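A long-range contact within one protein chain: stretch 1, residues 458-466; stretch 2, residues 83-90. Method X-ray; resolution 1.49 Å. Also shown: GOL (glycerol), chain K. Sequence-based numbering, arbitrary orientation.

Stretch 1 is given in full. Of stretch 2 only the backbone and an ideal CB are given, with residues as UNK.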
# COMPACT_ATOMS: atom_id res chain seq x y z
N ALA A 458 -9.71 -1.16 -13.00
CA ALA A 458 -9.93 0.25 -12.72
C ALA A 458 -11.28 0.38 -12.01
O ALA A 458 -12.33 0.09 -12.61
CB ALA A 458 -9.87 1.07 -14.00
N LEU A 459 -11.21 0.83 -10.77
CA LEU A 459 -12.44 1.05 -9.99
C LEU A 459 -13.30 2.08 -10.67
O LEU A 459 -12.80 2.98 -11.33
CB LEU A 459 -12.11 1.50 -8.57
CG LEU A 459 -11.42 0.47 -7.68
CD1 LEU A 459 -11.14 1.09 -6.34
CD2 LEU A 459 -12.29 -0.76 -7.50
N PRO A 460 -14.62 2.00 -10.48
CA PRO A 460 -15.45 3.04 -11.03
C PRO A 460 -15.21 4.39 -10.36
O PRO A 460 -15.03 4.45 -9.16
CB PRO A 460 -16.89 2.56 -10.76
CG PRO A 460 -16.72 1.69 -9.59
CD PRO A 460 -15.38 1.05 -9.65
N ILE A 461 -15.20 5.43 -11.17
CA ILE A 461 -15.18 6.79 -10.69
C ILE A 461 -16.50 6.98 -9.90
O ILE A 461 -17.54 6.51 -10.32
CB ILE A 461 -15.15 7.76 -11.88
CG1 ILE A 461 -13.92 7.52 -12.80
CG2 ILE A 461 -15.23 9.27 -11.42
CD1 ILE A 461 -12.58 7.59 -12.14
N PRO A 462 -16.46 7.69 -8.76
CA PRO A 462 -17.69 7.85 -7.99
C PRO A 462 -18.80 8.44 -8.82
O PRO A 462 -18.61 9.40 -9.59
CB PRO A 462 -17.28 8.82 -6.86
CG PRO A 462 -15.82 8.69 -6.73
CD PRO A 462 -15.28 8.23 -8.07
N GLN A 463 -20.02 7.94 -8.63
CA GLN A 463 -21.15 8.45 -9.34
C GLN A 463 -21.40 9.93 -9.05
O GLN A 463 -21.89 10.65 -9.90
CB GLN A 463 -22.46 7.66 -9.03
CG GLN A 463 -23.60 7.95 -9.93
CD GLN A 463 -23.33 7.57 -11.37
OE1 GLN A 463 -22.67 6.55 -11.61
NE2 GLN A 463 -23.87 8.34 -12.32
N SER A 464 -21.02 10.35 -7.84
CA SER A 464 -21.13 11.77 -7.46
C SER A 464 -20.37 12.63 -8.46
O SER A 464 -20.87 13.68 -8.88
CB SER A 464 -20.55 11.96 -6.06
OG SER A 464 -19.29 11.37 -5.90
N GLU A 465 -19.18 12.19 -8.85
CA GLU A 465 -18.42 12.93 -9.89
C GLU A 465 -19.04 12.90 -11.25
O GLU A 465 -19.08 13.91 -11.96
CB GLU A 465 -16.98 12.40 -9.97
CG GLU A 465 -16.17 12.60 -8.74
CD GLU A 465 -15.75 14.05 -8.50
OE1 GLU A 465 -15.75 14.93 -9.40
OE2 GLU A 465 -15.48 14.31 -7.33
N ILE A 466 -19.52 11.73 -11.66
CA ILE A 466 -20.17 11.59 -12.95
C ILE A 466 -21.41 12.46 -13.06
O ILE A 466 -21.62 13.15 -14.07
CB ILE A 466 -20.55 10.09 -13.21
CG1 ILE A 466 -19.32 9.17 -13.12
CG2 ILE A 466 -21.28 9.95 -14.54
CD1 ILE A 466 -18.17 9.52 -14.10
N UNK A 83 -16.68 2.29 -0.33
CA UNK A 83 -15.57 1.77 -1.11
C UNK A 83 -15.14 2.58 -2.30
O UNK A 83 -14.08 2.33 -2.85
CB UNK A 83 -15.93 0.36 -1.60
N UNK A 84 -15.95 3.55 -2.69
CA UNK A 84 -15.65 4.39 -3.86
C UNK A 84 -15.73 5.87 -3.52
O UNK A 84 -14.73 6.58 -3.69
CB UNK A 84 -16.61 4.07 -5.01
N UNK A 85 -16.86 6.33 -3.02
CA UNK A 85 -17.01 7.76 -2.75
C UNK A 85 -16.03 8.22 -1.67
O UNK A 85 -15.31 9.20 -1.84
CB UNK A 85 -18.45 8.07 -2.33
N UNK A 86 -15.99 7.52 -0.53
CA UNK A 86 -15.13 7.97 0.55
C UNK A 86 -13.63 7.89 0.19
O UNK A 86 -12.90 8.85 0.45
CB UNK A 86 -15.41 7.14 1.80
N UNK A 87 -13.16 6.76 -0.38
CA UNK A 87 -11.73 6.74 -0.72
C UNK A 87 -11.29 7.78 -1.73
O UNK A 87 -10.19 8.29 -1.62
CB UNK A 87 -11.36 5.36 -1.26
N UNK A 88 -12.15 8.09 -2.68
CA UNK A 88 -11.87 9.17 -3.64
C UNK A 88 -11.83 10.52 -2.94
O UNK A 88 -10.86 11.28 -3.05
CB UNK A 88 -12.92 9.19 -4.75
N UNK A 89 -12.90 10.84 -2.21
CA UNK A 89 -13.05 12.17 -1.64
C UNK A 89 -11.99 12.41 -0.56
O UNK A 89 -11.51 13.52 -0.39
CB UNK A 89 -14.46 12.35 -1.06
N UNK A 90 -11.66 11.37 0.19
CA UNK A 90 -10.72 11.53 1.30
C UNK A 90 -9.33 11.83 0.78
O UNK A 90 -8.62 12.69 1.34
CB UNK A 90 -10.70 10.28 2.18
C1 GOL K . -13.81 16.89 -7.53
O1 GOL K . -15.00 16.53 -6.81
C2 GOL K . -12.70 16.02 -6.97
O2 GOL K . -13.40 14.96 -6.39
C3 GOL K . -11.64 15.52 -7.96
O3 GOL K . -11.29 16.55 -8.87

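Stretch 1 arrives as an extended, proline-rich run from Leu459 to Pro462 and then turns into a helix, with Pro462 at the N-cap position. Stretch 2 is helical throughout and lays one side against that run; the closest CA atoms, those of Pro462 and position 85, lie 5.3 Å apart.

Position 83 has nothing of stretch 1 within 5.5 Å of its ideal CB, and the bond points sideways. The residue is Asn83, whose side chain leads away and whose ND2 is hydrogen-bonded elsewhere in the structure.

At position 84 the bond points toward stretch 1, and the ideal CB is 4.5 Å from Pro460 O and 4.9 Å from Pro462 CA. The surroundings are mainly aliphatic: the side chain of Leu459 and two proline rings. A branched or long aliphatic residue would suit, Ile, Leu or Met, with reach enough to pass along the run. Ile84 takes the place with both chi angles in m. Its CD1 lies 3.8 Å from Leu459 CB and 3.8 Å from Pro460 CD, while its CG2 packs 3.7 Å from Pro462 CG. One side chain thus touches all four residues from Leu459 to Pro462, Ile461 by its backbone.

Position 85 points sideways, 4.7 Å from Pro462 CB and 4.9 Å from Ser464 OG. A modest apolar residue would fit, and a small polar one could be tolerated beside the serine. Val85 is found, and its contact is loose: CG2 is 4.2 Å from Pro462 CB, and CG1 is 4.3 Å from Ser464 OG.

Position 86 points away, so stretch 1 sets no preference; it is Leu86. Position 87 is out of reach, but its backbone is informative: its N has no bond to the turn before and the helix kinks there, a setting that suits proline, which has no amide hydrogen to give. Pro87 is the residue.

Position 88 aims straight at stretch 1, its ideal CB just 3.5 Å from Pro462 CG. Beyond lie the Ile461 side chain and the carboxylate of Glu465. A flat or long side chain could lie along the proline, and one with a donor could also answer the acid; Trp, Tyr, Gln or Lys are all plausible. The residue is Trp88. Pro462 CG sits over one ring face, 3.8 Å from the centroid of the five-membered ring in a CH-pi contact, and Ile461 CD1 reaches within 3.7 Å of Trp88 CZ3. Trp88 NE1 donates to Glu465 OE2 at 3.1 Å and to GOL O2 at 2.8 Å.

Position 89 points sideways into open space, with Glu465 and Ser464 the polar groups in that direction. A polar side chain able to hold water is reasonable. Asn89 brings its end nearer and works through a water, which donates to Asn89 OD1 (2.8 Å) and Glu465 OE2 (3.0 Å) and accepts from Ser464 OG (2.7 Å).

Position 90 is beyond reach. Thr90 turns back on its own helix, OG1 donating to Leu86 O at 2.6 Å.

Stretch 2 83-90: NIVLPWNT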
# COMPACT_ATOMS: atom_id res chain seq x y z
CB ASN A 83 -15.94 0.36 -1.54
CG ASN A 83 -16.12 -0.57 -0.35
OD1 ASN A 83 -15.29 -0.55 0.55
ND2 ASN A 83 -17.19 -1.36 -0.34
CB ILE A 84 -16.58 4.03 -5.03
CG1 ILE A 84 -16.35 2.60 -5.53
CG2 ILE A 84 -16.44 5.04 -6.20
CD1 ILE A 84 -14.96 2.32 -6.12
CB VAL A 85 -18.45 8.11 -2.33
CG1 VAL A 85 -18.61 9.60 -2.06
CG2 VAL A 85 -19.45 7.71 -3.43
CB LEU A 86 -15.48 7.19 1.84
CG LEU A 86 -16.72 7.68 2.57
CD1 LEU A 86 -17.04 6.73 3.71
CD2 LEU A 86 -16.55 9.14 3.08
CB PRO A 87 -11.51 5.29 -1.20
CG PRO A 87 -12.62 4.50 -0.49
CD PRO A 87 -13.78 5.43 -0.51
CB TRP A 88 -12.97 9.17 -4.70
CG TRP A 88 -12.89 10.25 -5.73
CD1 TRP A 88 -13.41 11.48 -5.63
CD2 TRP A 88 -12.38 10.14 -7.07
NE1 TRP A 88 -13.23 12.19 -6.81
CE2 TRP A 88 -12.60 11.37 -7.70
CE3 TRP A 88 -11.73 9.13 -7.76
CZ2 TRP A 88 -12.20 11.62 -9.03
CZ3 TRP A 88 -11.34 9.37 -9.09
CH2 TRP A 88 -11.59 10.58 -9.70
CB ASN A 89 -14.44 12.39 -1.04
CG ASN A 89 -15.52 12.65 -2.07
OD1 ASN A 89 -15.22 12.99 -3.22
ND2 ASN A 89 -16.76 12.57 -1.65
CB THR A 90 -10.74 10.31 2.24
OG1 THR A 90 -12.10 10.07 2.66
CG2 THR A 90 -9.81 10.49 3.45
O HOH W 1 -17.18 12.89 -5.24
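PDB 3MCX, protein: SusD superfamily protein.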